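Side-chain contacts in beta sliding clamp (PDB 6DJ8), which probably tethers DNA polymerases and other proteins to DNA as a ring-shaped head-to-tail homodimer, making them processive: residues I164-F169 / F381-L386; L194-N199 / P266-I271; N24-A29 / S84-A89; D40-L45 / T59-F64. One frame throughout, in Å; residues are numbered along the deposited sequence.

In the fold
The four contacts form two groups about 30 to 37 Å apart, centre to centre. Interactions 3 and 4 belong to the N-terminal domain, with centres 14 Å apart; along the chain the residues of interaction 4 fall between the two halves of interaction 3, and Leu45 of strand 44-50 packs on both Ile26 and Phe86. Interactions 1 and 2 come later, with centres 11 Å apart. Both reach the nine-stranded sheet, and Ser197 OG probably hydrogen-bonds Ile167 O. Interaction 3 pairs two helices and interaction 4 joins a turn to a loop; interactions 1 and 2 lie where central and C-terminal domains meet on one continuous sheet, consistent with a rigid arc of the ring.

Interaction 1 of 4, residues I164-F169 / F381-L386; sequences INRIAF and FNFTHL
Arg166 and Phe383 mark the nearest approach of the two backbones, with their CA atoms 8.0 Å apart, where helix 157-167 faces strand 383-387. No hydrogen bond passes directly between the segments, and side chains fill the gap. Arg166 lays its aliphatic stem over one face of Phe383: CG sits 3.9 Å from the ring centroid, 12° off the normal, in a CH-pi contact, and CB rests beside it on the same face. A bend at chi2 then carries the guanidinium past the ring, bringing NH1 to 3.3 Å from Phe383 CD2 with the two planes 49° apart, a tilted approach rather than a stack. NH2 continues to a salt bridge with Glu377, which should limit how far the group can turn.

This is a helix-on-sheet contact across a domain boundary. The helix belongs to the central domain and the strand to the C-terminal domain, and strand 383-387 pairs with strand 202-211 to carry one sheet from one domain into the next.

Further along, Phe169 and His385 come from opposite directions. Phe169 CZ and CE2 are each 3.5 Å from His385 CE1; the ring planes are 31° apart and the centroids 5.2 Å, an oblique pair. His385 ND1 is hydrogen-bonded to Ser204 OG, and the same hydroxyl bonds Arg166 O.

Interaction 2 of 4, residues L194-N199 / P266-I271; sequences LLVSTN and PDYKSI
Val196 meets Tyr268 squarely: its CG2 methyl lies over the middle of the phenol ring, 3.7 Å from the centroid and 9° off the ring normal, a clear CH-pi contact. The other methyl, CG1, lies nearer the ring's root, 4.0 Å from Tyr268 CG. Two residues earlier in the strand, Leu194 approaches the far end of the tyrosine head-on. Its branch straddles the hydroxyl, with CD2 3.0 Å and CD1 3.4 Å from Tyr268 OH. The first of these is too short for a methyl against oxygen, and chi2 is off its usual values, so the exact place of the leucine's end is doubtful.

Tyr268 reaches the strand because its CG stands between the backbone N and the carbonyl carbon (chi1 78°), with the backbone around it closely turned. Asp267 is the centre of an inverse gamma turn, and its O accepts a 2.8 Å bond from Ser270 OG as well as one from Ser270 N. Ile271 N bonds back to Tyr268 O, adding another tie within the turn.

The bound peptide packs on Thr198, Asp267, Ser270 and Ile271, so this turn and strand form part of its site between the central and C-terminal domains. Strand 192-198 runs between strands 182-187 and 202-211; Tyr268 also touches Tyr184 and Met203 from these two, while Leu195 packs on helix 157-167.

Interaction 3 of 4, residues N24-A29 / S84-A89; sequences NEIEKA and SNFYDA
Ile26 and Tyr87 bring the helices closest, their CA atoms 6.2 Å apart; the local axes approach to 9.7 Å and run nearly antiparallel, with 156° between their directions.

Apolar packing dominates, and Ile26 divides its branches between two aromatic residues. Its CD1 methyl comes over one face of Phe86, 3.4 Å from both CD2 and CE2 of that ring, a snug seat on one ring bond. The isoleucine's CG2 branch goes to the other neighbour, 3.7 Å from Tyr87 CB, meeting that ring obliquely. Phe86 and Tyr87 both hold CG anti to the backbone N (chi1 -167° and -175°), but as successive residues they leave the helix in different directions and so embrace Ile26.

The mixed contact is that of Glu27 with Tyr87. The two side chains lie alongside and point the same way; Glu27 CB is 3.7 Å from Tyr87 CE1, and Glu27 CG is equally near Tyr87 OH. Only the methylenes do this packing: the glutamate turns at chi2 and its OE1 takes a hydrogen bond with His230 of the central domain.

As in other members of this family, each domain packs two such helices against its sheets, and the helices line the DNA channel. Helix 19-29 rests against strand 64-70 and helix 223-231; helix 83-92 packs on strand 126-130 and, through Asn85 and Asp88, on Arg324 of the second subunit.

Interaction 4 of 4, residues D40-L45 / T59-F64; sequences DIWSAL and TDRNIF
Trp42 carries Arg61 on one face of its indole and the CG1 of its own neighbour Ile41 on the opposite face, toward the rim. The guanidinium lies flat on the ring, stacked, planes 9° apart and centres 3.9 Å. Arg61 CD adds a CH-pi contact 3.6 Å from the centroid of the six-membered ring. At the indole edge, near its plane, Thr59 CG2 stands 4.0 Å from Trp42 CZ3. A turn at chi3 (70°) in the otherwise extended arginine lets both methylene and guanidinium lie on the same face.

Loop 59-64 is stiffened by its own bonds. Thr59 OG1 accepts from Arg61 N at 2.7 Å, an ST turn, and donates to Ile63 O; Asp60 OD1 accepts from Asn62 N, an Asx turn, and from Ile63 N, completing an Asx motif. In segment 40-45, Asp40 OD1 takes Trp42 N at 3.0 Å, from above the carboxylate plane, in another Asx turn.

The contact joins the 3-10 turn entering strand 44-50 to the loop between the antiparallel strands 53-59 and 64-70. Tyr140 of helix 135-140 meets the Trp42 ring, and Asp60 OD2 forms a salt bridge to Lys223 of helix 223-231.

Interaction 1 of 4, residues I164-F169 / F381-L386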
loop_
_atom_site.group_PDB
_atom_site.type_symbol
_atom_site.label_atom_id
_atom_site.label_comp_id
_atom_site.label_asym_id
_atom_site.label_seq_id
_atom_site.Cartn_x
_atom_site.Cartn_y
_atom_site.Cartn_z
ATOM N N ILE A 164 23.969 -7.158 8.375
ATOM C CA ILE A 164 22.667 -7.802 8.215
ATOM C C ILE A 164 22.067 -7.423 6.871
ATOM O O ILE A 164 21.561 -8.276 6.127
ATOM C CB ILE A 164 21.734 -7.397 9.374
ATOM C CG1 ILE A 164 22.132 -8.108 10.668
ATOM C CG2 ILE A 164 20.263 -7.654 9.004
ATOM C CD1 ILE A 164 21.372 -7.596 11.897
ATOM N N ASN A 165 22.115 -6.128 6.543
ATOM C CA ASN A 165 21.575 -5.651 5.273
ATOM C C ASN A 165 22.253 -6.336 4.089
ATOM O O ASN A 165 21.607 -6.604 3.071
ATOM C CB ASN A 165 21.717 -4.120 5.191
ATOM C CG ASN A 165 20.893 -3.512 4.052
ATOM O OD1 ASN A 165 19.721 -3.828 3.895
ATOM N ND2 ASN A 165 21.509 -2.638 3.260
ATOM N N ARG A 166 23.533 -6.683 4.216
ATOM C CA ARG A 166 24.232 -7.331 3.113
ATOM C C ARG A 166 24.077 -8.844 3.111
ATOM O O ARG A 166 24.338 -9.476 2.082
ATOM C CB ARG A 166 25.721 -6.960 3.157
ATOM C CG ARG A 166 25.945 -5.613 2.487
ATOM C CD ARG A 166 27.092 -4.780 3.026
ATOM N NE ARG A 166 26.999 -3.448 2.439
ATOM C CZ ARG A 166 27.920 -2.878 1.672
ATOM N NH1 ARG A 166 29.074 -3.479 1.424
ATOM N NH2 ARG A 166 27.691 -1.672 1.180
ATOM N N ILE A 167 23.630 -9.445 4.214
ATOM C CA ILE A 167 23.605 -10.895 4.357
ATOM C C ILE A 167 22.183 -11.457 4.308
ATOM O O ILE A 167 21.930 -12.455 3.624
ATOM C CB ILE A 167 24.318 -11.313 5.661
ATOM C CG1 ILE A 167 25.836 -11.219 5.491
ATOM C CG2 ILE A 167 23.940 -12.725 6.037
ATOM C CD1 ILE A 167 26.431 -12.390 4.729
ATOM N N ALA A 168 21.225 -10.809 4.991
ATOM C CA ALA A 168 19.927 -11.446 5.226
ATOM C C ALA A 168 19.214 -11.811 3.924
ATOM O O ALA A 168 18.668 -12.916 3.795
ATOM C CB ALA A 168 19.039 -10.530 6.078
ATOM N N PHE A 169 19.202 -10.900 2.943
ATOM C CA PHE A 169 18.392 -11.132 1.747
ATOM C C PHE A 169 18.839 -12.350 0.950
ATOM O O PHE A 169 18.031 -12.916 0.204
ATOM C CB PHE A 169 18.404 -9.881 0.851
ATOM C CG PHE A 169 19.690 -9.700 0.067
ATOM C CD1 PHE A 169 20.748 -8.979 0.601
ATOM C CD2 PHE A 169 19.824 -10.246 -1.212
ATOM C CE1 PHE A 169 21.951 -8.805 -0.135
ATOM C CE2 PHE A 169 20.986 -10.063 -1.956
ATOM C CZ PHE A 169 22.062 -9.355 -1.407
ATOM N N PHE A 381 37.013 -4.977 0.404
ATOM C CA PHE A 381 37.424 -6.365 0.272
ATOM C C PHE A 381 36.728 -7.242 1.290
ATOM O O PHE A 381 37.058 -8.426 1.413
ATOM C CB PHE A 381 38.948 -6.465 0.366
ATOM C CG PHE A 381 39.637 -5.622 -0.655
ATOM C CD1 PHE A 381 39.644 -6.009 -1.989
ATOM C CD2 PHE A 381 40.215 -4.413 -0.309
ATOM C CE1 PHE A 381 40.255 -5.224 -2.955
ATOM C CE2 PHE A 381 40.828 -3.620 -1.274
ATOM C CZ PHE A 381 40.849 -4.029 -2.596
ATOM N N ASN A 382 35.790 -6.662 2.044
ATOM C CA ASN A 382 34.998 -7.370 3.037
ATOM C C ASN A 382 33.706 -7.952 2.481
ATOM O O ASN A 382 33.153 -8.876 3.082
ATOM C CB ASN A 382 34.711 -6.446 4.223
ATOM C CG ASN A 382 35.981 -6.110 5.000
ATOM O OD1 ASN A 382 36.608 -5.078 4.767
ATOM N ND2 ASN A 382 36.385 -7.002 5.892
ATOM N N PHE A 383 33.157 -7.402 1.401
ATOM C CA PHE A 383 31.856 -7.841 0.915
ATOM C C PHE A 383 31.971 -8.412 -0.491
ATOM O O PHE A 383 32.539 -7.774 -1.387
ATOM C CB PHE A 383 30.854 -6.691 0.962
ATOM C CG PHE A 383 29.506 -7.035 0.414
ATOM C CD1 PHE A 383 28.841 -8.180 0.820
ATOM C CD2 PHE A 383 28.890 -6.192 -0.487
ATOM C CE1 PHE A 383 27.586 -8.484 0.316
ATOM C CE2 PHE A 383 27.637 -6.480 -0.986
ATOM C CZ PHE A 383 26.983 -7.628 -0.590
ATOM N N THR A 384 31.420 -9.607 -0.681
ATOM C CA THR A 384 31.325 -10.237 -1.993
ATOM C C THR A 384 29.920 -10.779 -2.179
ATOM O O THR A 384 29.377 -11.419 -1.270
ATOM C CB THR A 384 32.346 -11.372 -2.135
ATOM O OG1 THR A 384 33.653 -10.823 -2.070
ATOM C CG2 THR A 384 32.177 -12.101 -3.444
ATOM N N HIS A 385 29.334 -10.530 -3.346
ATOM C CA HIS A 385 28.066 -11.139 -3.721
ATOM C C HIS A 385 28.216 -11.868 -5.050
ATOM O O HIS A 385 28.725 -11.306 -6.032
ATOM C CB HIS A 385 26.932 -10.119 -3.806
ATOM C CG HIS A 385 25.583 -10.754 -3.926
ATOM N ND1 HIS A 385 24.901 -11.279 -2.844
ATOM C CD2 HIS A 385 24.815 -11.003 -5.015
ATOM C CE1 HIS A 385 23.752 -11.783 -3.260
ATOM N NE2 HIS A 385 23.673 -11.625 -4.573
ATOM N N LEU A 386 27.762 -13.111 -5.070
ATOM C CA LEU A 386 27.863 -13.993 -6.218
ATOM C C LEU A 386 26.468 -14.331 -6.704
ATOM O O LEU A 386 25.562 -14.556 -5.894
ATOM C CB LEU A 386 28.618 -15.274 -5.860
ATOM C CG LEU A 386 30.006 -15.106 -5.233
ATOM C CD1 LEU A 386 30.586 -16.471 -4.829
ATOM C CD2 LEU A 386 30.983 -14.383 -6.183
#

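Interaction 2 of 4, residues L194-N199 / P266-I271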
loop_
_atom_site.group_PDB
_atom_site.type_symbol
_atom_site.label_atom_id
_atom_site.label_comp_id
_atom_site.label_asym_id
_atom_site.label_seq_id
_atom_site.Cartn_x
_atom_site.Cartn_y
_atom_site.Cartn_z
ATOM N N LEU A 194 33.321 -14.239 10.040
ATOM C CA LEU A 194 32.815 -14.190 8.684
ATOM C C LEU A 194 31.375 -14.693 8.636
ATOM O O LEU A 194 31.031 -15.692 9.276
ATOM C CB LEU A 194 33.745 -15.017 7.788
ATOM C CG LEU A 194 33.364 -15.441 6.387
ATOM C CD1 LEU A 194 34.606 -15.517 5.542
ATOM C CD2 LEU A 194 32.748 -16.807 6.521
ATOM N N LEU A 195 30.540 -13.995 7.871
ATOM C CA LEU A 195 29.149 -14.371 7.656
ATOM C C LEU A 195 28.927 -14.727 6.192
ATOM O O LEU A 195 29.425 -14.042 5.294
ATOM C CB LEU A 195 28.198 -13.244 8.066
ATOM C CG LEU A 195 27.961 -13.081 9.566
ATOM C CD1 LEU A 195 29.173 -12.498 10.290
ATOM C CD2 LEU A 195 26.723 -12.261 9.827
ATOM N N VAL A 196 28.177 -15.798 5.956
ATOM C CA VAL A 196 27.852 -16.261 4.606
ATOM C C VAL A 196 26.363 -16.574 4.562
ATOM O O VAL A 196 25.814 -17.118 5.525
ATOM C CB VAL A 196 28.672 -17.509 4.229
ATOM C CG1 VAL A 196 28.239 -18.058 2.866
ATOM C CG2 VAL A 196 30.162 -17.183 4.235
ATOM N N SER A 197 25.706 -16.239 3.451
ATOM C CA SER A 197 24.343 -16.700 3.243
ATOM C C SER A 197 24.125 -16.997 1.770
ATOM O O SER A 197 24.700 -16.340 0.898
ATOM C CB SER A 197 23.302 -15.672 3.711
ATOM O OG SER A 197 23.477 -14.446 3.023
ATOM N N THR A 198 23.248 -17.962 1.497
ATOM C CA THR A 198 22.962 -18.313 0.115
ATOM C C THR A 198 21.644 -19.058 0.050
ATOM O O THR A 198 21.205 -19.672 1.024
ATOM C CB THR A 198 24.063 -19.195 -0.474
ATOM O OG1 THR A 198 23.789 -19.465 -1.858
ATOM C CG2 THR A 198 24.091 -20.523 0.287
ATOM N N ASN A 199 21.041 -19.025 -1.133
ATOM C CA ASN A 199 19.870 -19.832 -1.436
ATOM C C ASN A 199 20.194 -20.884 -2.481
ATOM O O ASN A 199 19.281 -21.446 -3.089
ATOM C CB ASN A 199 18.705 -18.947 -1.895
ATOM C CG ASN A 199 18.879 -18.440 -3.310
ATOM O OD1 ASN A 199 19.996 -18.431 -3.860
ATOM N ND2 ASN A 199 17.770 -18.039 -3.929
ATOM N N PRO A 266 27.181 -25.846 3.655
ATOM C CA PRO A 266 27.966 -26.256 2.477
ATOM C C PRO A 266 29.319 -25.558 2.413
ATOM O O PRO A 266 29.535 -24.494 3.001
ATOM C CB PRO A 266 27.085 -25.853 1.284
ATOM C CG PRO A 266 25.679 -25.835 1.837
ATOM C CD PRO A 266 25.863 -25.323 3.250
ATOM N N ASP A 267 30.232 -26.170 1.648
ATOM C CA ASP A 267 31.588 -25.665 1.421
ATOM C C ASP A 267 31.562 -24.460 0.478
ATOM O O ASP A 267 31.927 -24.540 -0.698
ATOM C CB ASP A 267 32.467 -26.786 0.860
ATOM C CG ASP A 267 33.906 -26.353 0.633
ATOM O OD1 ASP A 267 34.259 -25.212 1.002
ATOM O OD2 ASP A 267 34.685 -27.152 0.060
ATOM N N TYR A 268 31.145 -23.309 1.024
ATOM C CA TYR A 268 31.082 -22.075 0.238
ATOM C C TYR A 268 32.456 -21.651 -0.271
ATOM O O TYR A 268 32.552 -21.026 -1.337
ATOM C CB TYR A 268 30.466 -20.943 1.073
ATOM C CG TYR A 268 31.449 -20.347 2.066
ATOM C CD1 TYR A 268 31.613 -20.912 3.326
ATOM C CD2 TYR A 268 32.228 -19.237 1.731
ATOM C CE1 TYR A 268 32.514 -20.386 4.229
ATOM C CE2 TYR A 268 33.138 -18.712 2.622
ATOM C CZ TYR A 268 33.282 -19.290 3.868
ATOM O OH TYR A 268 34.193 -18.766 4.760
ATOM N N LYS A 269 33.520 -21.963 0.482
ATOM C CA LYS A 269 34.866 -21.527 0.112
ATOM C C LYS A 269 35.249 -22.023 -1.269
ATOM O O LYS A 269 35.962 -21.331 -2.001
ATOM C CB LYS A 269 35.897 -22.032 1.130
ATOM N N SER A 270 34.760 -23.206 -1.646
ATOM C CA SER A 270 35.121 -23.829 -2.914
ATOM C C SER A 270 34.538 -23.109 -4.125
ATOM O O SER A 270 35.056 -23.286 -5.230
ATOM C CB SER A 270 34.685 -25.296 -2.910
ATOM O OG SER A 270 33.269 -25.407 -2.965
ATOM N N ILE A 271 33.455 -22.337 -3.974
ATOM C CA ILE A 271 32.869 -21.689 -5.150
ATOM C C ILE A 271 33.358 -20.260 -5.356
ATOM O O ILE A 271 33.035 -19.654 -6.390
ATOM C CB ILE A 271 31.325 -21.697 -5.113
ATOM C CG1 ILE A 271 30.795 -20.579 -4.212
ATOM C CG2 ILE A 271 30.817 -23.049 -4.648
ATOM C CD1 ILE A 271 29.251 -20.420 -4.263
#

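Interaction 3 of 4, residues N24-A29 / S84-A89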
loop_
_atom_site.group_PDB
_atom_site.type_symbol
_atom_site.label_atom_id
_atom_site.label_comp_id
_atom_site.label_asym_id
_atom_site.label_seq_id
_atom_site.Cartn_x
_atom_site.Cartn_y
_atom_site.Cartn_z
ATOM N N ASN A 24 5.479 1.929 20.514
ATOM C CA ASN A 24 6.624 1.488 19.715
ATOM C C ASN A 24 7.094 0.099 20.132
ATOM O O ASN A 24 7.387 -0.748 19.278
ATOM C CB ASN A 24 7.769 2.494 19.840
ATOM C CG ASN A 24 7.469 3.807 19.140
ATOM O OD1 ASN A 24 6.633 3.865 18.232
ATOM N ND2 ASN A 24 8.148 4.869 19.560
ATOM N N GLU A 25 7.161 -0.160 21.441
ATOM C CA GLU A 25 7.684 -1.446 21.902
ATOM C C GLU A 25 6.725 -2.578 21.579
ATOM O O GLU A 25 7.160 -3.690 21.271
ATOM C CB GLU A 25 7.970 -1.407 23.402
ATOM C CG GLU A 25 8.977 -0.353 23.838
ATOM C CD GLU A 25 10.386 -0.531 23.232
ATOM O OE1 GLU A 25 10.643 -1.504 22.487
ATOM O OE2 GLU A 25 11.244 0.323 23.526
ATOM N N ILE A 26 5.409 -2.324 21.644
ATOM C CA ILE A 26 4.469 -3.364 21.247
ATOM C C ILE A 26 4.604 -3.653 19.756
ATOM O O ILE A 26 4.548 -4.809 19.318
ATOM C CB ILE A 26 3.017 -2.960 21.590
ATOM C CG1 ILE A 26 2.760 -2.955 23.089
ATOM C CG2 ILE A 26 2.059 -3.922 20.944
ATOM C CD1 ILE A 26 1.480 -2.137 23.413
ATOM N N GLU A 27 4.715 -2.601 18.948
ATOM C CA GLU A 27 4.887 -2.785 17.509
ATOM C C GLU A 27 6.109 -3.644 17.219
ATOM O O GLU A 27 6.046 -4.573 16.405
ATOM C CB GLU A 27 4.992 -1.415 16.823
ATOM C CG GLU A 27 4.933 -1.434 15.305
ATOM C CD GLU A 27 6.297 -1.679 14.682
ATOM O OE1 GLU A 27 7.319 -1.396 15.347
ATOM O OE2 GLU A 27 6.347 -2.167 13.533
ATOM N N LYS A 28 7.214 -3.381 17.921
ATOM C CA LYS A 28 8.423 -4.180 17.743
ATOM C C LYS A 28 8.196 -5.614 18.186
ATOM O O LYS A 28 8.453 -6.552 17.425
ATOM C CB LYS A 28 9.578 -3.554 18.535
ATOM C CG LYS A 28 10.104 -2.261 17.910
ATOM C CD LYS A 28 11.028 -1.541 18.863
ATOM C CE LYS A 28 11.475 -0.204 18.283
ATOM N NZ LYS A 28 12.564 0.427 19.087
ATOM N N ALA A 29 7.667 -5.804 19.406
ATOM C CA ALA A 29 7.545 -7.150 19.966
ATOM C C ALA A 29 6.645 -8.024 19.105
ATOM O O ALA A 29 6.922 -9.213 18.906
ATOM C CB ALA A 29 7.007 -7.089 21.404
ATOM N N SER A 84 -2.276 -7.930 18.799
ATOM C CA SER A 84 -2.934 -7.029 17.855
ATOM C C SER A 84 -3.960 -6.135 18.560
ATOM O O SER A 84 -4.036 -4.926 18.296
ATOM C CB SER A 84 -3.587 -7.864 16.748
ATOM O OG SER A 84 -4.271 -7.058 15.813
ATOM N N ASN A 85 -4.747 -6.705 19.474
ATOM C CA ASN A 85 -5.716 -5.891 20.207
ATOM C C ASN A 85 -5.021 -4.884 21.115
ATOM O O ASN A 85 -5.431 -3.722 21.193
ATOM C CB ASN A 85 -6.653 -6.775 21.025
ATOM C CG ASN A 85 -7.597 -7.573 20.159
ATOM O OD1 ASN A 85 -7.692 -7.343 18.955
ATOM N ND2 ASN A 85 -8.309 -8.516 20.770
ATOM N N PHE A 86 -3.966 -5.311 21.807
ATOM C CA PHE A 86 -3.265 -4.405 22.707
ATOM C C PHE A 86 -2.653 -3.249 21.938
ATOM O O PHE A 86 -2.717 -2.095 22.372
ATOM C CB PHE A 86 -2.179 -5.175 23.469
ATOM C CG PHE A 86 -1.613 -4.428 24.633
ATOM C CD1 PHE A 86 -2.397 -3.551 25.362
ATOM C CD2 PHE A 86 -0.283 -4.586 24.988
ATOM C CE1 PHE A 86 -1.874 -2.858 26.435
ATOM C CE2 PHE A 86 0.241 -3.902 26.064
ATOM C CZ PHE A 86 -0.562 -3.031 26.787
ATOM N N TYR A 87 -2.036 -3.548 20.794
ATOM C CA TYR A 87 -1.508 -2.498 19.936
ATOM C C TYR A 87 -2.613 -1.545 19.498
ATOM O O TYR A 87 -2.432 -0.321 19.498
ATOM C CB TYR A 87 -0.830 -3.126 18.715
ATOM C CG TYR A 87 -0.141 -2.135 17.813
ATOM C CD1 TYR A 87 0.870 -1.324 18.303
ATOM C CD2 TYR A 87 -0.494 -2.008 16.469
ATOM C CE1 TYR A 87 1.523 -0.407 17.490
ATOM C CE2 TYR A 87 0.158 -1.084 15.635
ATOM C CZ TYR A 87 1.170 -0.295 16.163
ATOM O OH TYR A 87 1.839 0.616 15.387
ATOM N N ASP A 88 -3.758 -2.090 19.094
ATOM C CA ASP A 88 -4.864 -1.230 18.677
ATOM C C ASP A 88 -5.301 -0.314 19.808
ATOM O O ASP A 88 -5.520 0.889 19.597
ATOM C CB ASP A 88 -6.026 -2.086 18.189
ATOM C CG ASP A 88 -5.778 -2.657 16.808
ATOM O OD1 ASP A 88 -4.805 -2.229 16.158
ATOM O OD2 ASP A 88 -6.543 -3.541 16.377
ATOM N N ALA A 89 -5.385 -0.854 21.030
ATOM C CA ALA A 89 -5.785 -0.053 22.183
ATOM C C ALA A 89 -4.864 1.141 22.360
ATOM O O ALA A 89 -5.316 2.281 22.530
ATOM C CB ALA A 89 -5.798 -0.927 23.442
#

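Interaction 4 of 4, residues D40-L45 / T59-F64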
loop_
_atom_site.group_PDB
_atom_site.type_symbol
_atom_site.label_atom_id
_atom_site.label_comp_id
_atom_site.label_asym_id
_atom_site.label_seq_id
_atom_site.Cartn_x
_atom_site.Cartn_y
_atom_site.Cartn_z
ATOM N N ASP A 40 -5.862 -17.215 20.570
ATOM C CA ASP A 40 -4.627 -17.978 20.431
ATOM C C ASP A 40 -3.528 -17.411 21.325
ATOM O O ASP A 40 -3.092 -16.273 21.137
ATOM C CB ASP A 40 -4.176 -17.938 18.978
ATOM C CG ASP A 40 -2.932 -18.743 18.741
ATOM O OD1 ASP A 40 -2.544 -19.524 19.635
ATOM O OD2 ASP A 40 -2.315 -18.540 17.679
ATOM N N ILE A 41 -3.026 -18.234 22.247
ATOM C CA ILE A 41 -1.981 -17.751 23.143
ATOM C C ILE A 41 -0.702 -17.428 22.386
ATOM O O ILE A 41 0.103 -16.623 22.867
ATOM C CB ILE A 41 -1.682 -18.751 24.275
ATOM C CG1 ILE A 41 -1.120 -20.056 23.721
ATOM C CG2 ILE A 41 -2.911 -19.013 25.136
ATOM C CD1 ILE A 41 -0.469 -20.896 24.791
ATOM N N TRP A 42 -0.487 -18.034 21.215
ATOM C CA TRP A 42 0.689 -17.725 20.409
ATOM C C TRP A 42 0.486 -16.488 19.547
ATOM O O TRP A 42 1.399 -16.095 18.811
ATOM C CB TRP A 42 1.060 -18.938 19.555
ATOM C CG TRP A 42 1.221 -20.142 20.416
ATOM C CD1 TRP A 42 0.435 -21.256 20.422
ATOM C CD2 TRP A 42 2.205 -20.336 21.447
ATOM N NE1 TRP A 42 0.877 -22.143 21.380
ATOM C CE2 TRP A 42 1.962 -21.602 22.022
ATOM C CE3 TRP A 42 3.276 -19.570 21.929
ATOM C CZ2 TRP A 42 2.739 -22.114 23.054
ATOM C CZ3 TRP A 42 4.039 -20.076 22.956
ATOM C CH2 TRP A 42 3.773 -21.341 23.506
ATOM N N SER A 43 -0.684 -15.867 19.637
ATOM C CA SER A 43 -0.922 -14.550 19.073
ATOM C C SER A 43 -0.825 -13.465 20.131
ATOM O O SER A 43 -1.048 -12.285 19.829
ATOM C CB SER A 43 -2.287 -14.510 18.385
ATOM O OG SER A 43 -2.289 -15.336 17.227
ATOM N N ALA A 44 -0.493 -13.839 21.361
ATOM C CA ALA A 44 -0.454 -12.923 22.485
ATOM C C ALA A 44 0.973 -12.500 22.784
ATOM O O ALA A 44 1.942 -13.102 22.320
ATOM C CB ALA A 44 -1.064 -13.581 23.722
ATOM N N LEU A 45 1.102 -11.452 23.585
ATOM C CA LEU A 45 2.380 -11.162 24.213
ATOM C C LEU A 45 2.195 -11.141 25.726
ATOM O O LEU A 45 1.074 -11.033 26.242
ATOM C CB LEU A 45 2.965 -9.845 23.698
ATOM C CG LEU A 45 2.070 -8.618 23.705
ATOM C CD1 LEU A 45 2.046 -8.047 25.083
ATOM C CD2 LEU A 45 2.550 -7.573 22.710
ATOM N N THR A 59 7.110 -14.366 21.490
ATOM C CA THR A 59 7.863 -15.462 20.899
ATOM C C THR A 59 7.084 -16.014 19.721
ATOM O O THR A 59 5.861 -15.883 19.657
ATOM C CB THR A 59 8.140 -16.589 21.897
ATOM O OG1 THR A 59 8.898 -17.630 21.255
ATOM C CG2 THR A 59 6.808 -17.169 22.429
ATOM N N ASP A 60 7.809 -16.597 18.764
ATOM C CA ASP A 60 7.187 -17.445 17.755
ATOM C C ASP A 60 7.470 -18.917 18.036
ATOM O O ASP A 60 7.267 -19.772 17.167
ATOM C CB ASP A 60 7.629 -17.027 16.349
ATOM C CG ASP A 60 9.111 -17.298 16.067
ATOM O OD1 ASP A 60 9.820 -17.921 16.896
ATOM O OD2 ASP A 60 9.571 -16.847 14.995
ATOM N N ARG A 61 7.917 -19.217 19.258
ATOM C CA ARG A 61 8.291 -20.515 19.808
ATOM C C ARG A 61 9.698 -20.912 19.342
ATOM O O ARG A 61 10.190 -21.971 19.729
ATOM C CB ARG A 61 7.253 -21.604 19.491
ATOM C CG ARG A 61 5.797 -21.122 19.800
ATOM C CD ARG A 61 4.759 -22.217 19.688
ATOM N NE ARG A 61 4.895 -23.193 20.761
ATOM C CZ ARG A 61 4.128 -24.269 20.901
ATOM N NH1 ARG A 61 4.333 -25.101 21.916
ATOM N NH2 ARG A 61 3.144 -24.500 20.039
ATOM N N ASN A 62 10.370 -20.078 18.550
ATOM C CA ASN A 62 11.788 -20.262 18.241
ATOM C C ASN A 62 12.593 -19.037 18.638
ATOM O O ASN A 62 13.562 -19.156 19.395
ATOM C CB ASN A 62 11.972 -20.570 16.751
ATOM C CG ASN A 62 13.371 -21.045 16.423
ATOM O OD1 ASN A 62 14.360 -20.438 16.828
ATOM N ND2 ASN A 62 13.457 -22.153 15.697
ATOM N N ILE A 63 12.216 -17.862 18.155
ATOM C CA ILE A 63 12.772 -16.596 18.604
ATOM C C ILE A 63 12.054 -16.203 19.889
ATOM O O ILE A 63 10.821 -16.292 19.975
ATOM C CB ILE A 63 12.586 -15.514 17.526
ATOM C CG1 ILE A 63 13.413 -15.857 16.282
ATOM C CG2 ILE A 63 12.948 -14.148 18.088
ATOM C CD1 ILE A 63 13.069 -15.050 15.054
ATOM N N PHE A 64 12.822 -15.792 20.895
ATOM C CA PHE A 64 12.292 -15.320 22.170
ATOM C C PHE A 64 12.772 -13.891 22.351
ATOM O O PHE A 64 13.976 -13.623 22.274
ATOM C CB PHE A 64 12.731 -16.229 23.327
ATOM C CG PHE A 64 12.046 -17.547 23.318
ATOM C CD1 PHE A 64 12.512 -18.582 22.542
ATOM C CD2 PHE A 64 10.869 -17.726 24.037
ATOM C CE1 PHE A 64 11.846 -19.794 22.520
ATOM C CE2 PHE A 64 10.199 -18.927 24.017
ATOM C CZ PHE A 64 10.693 -19.967 23.259
#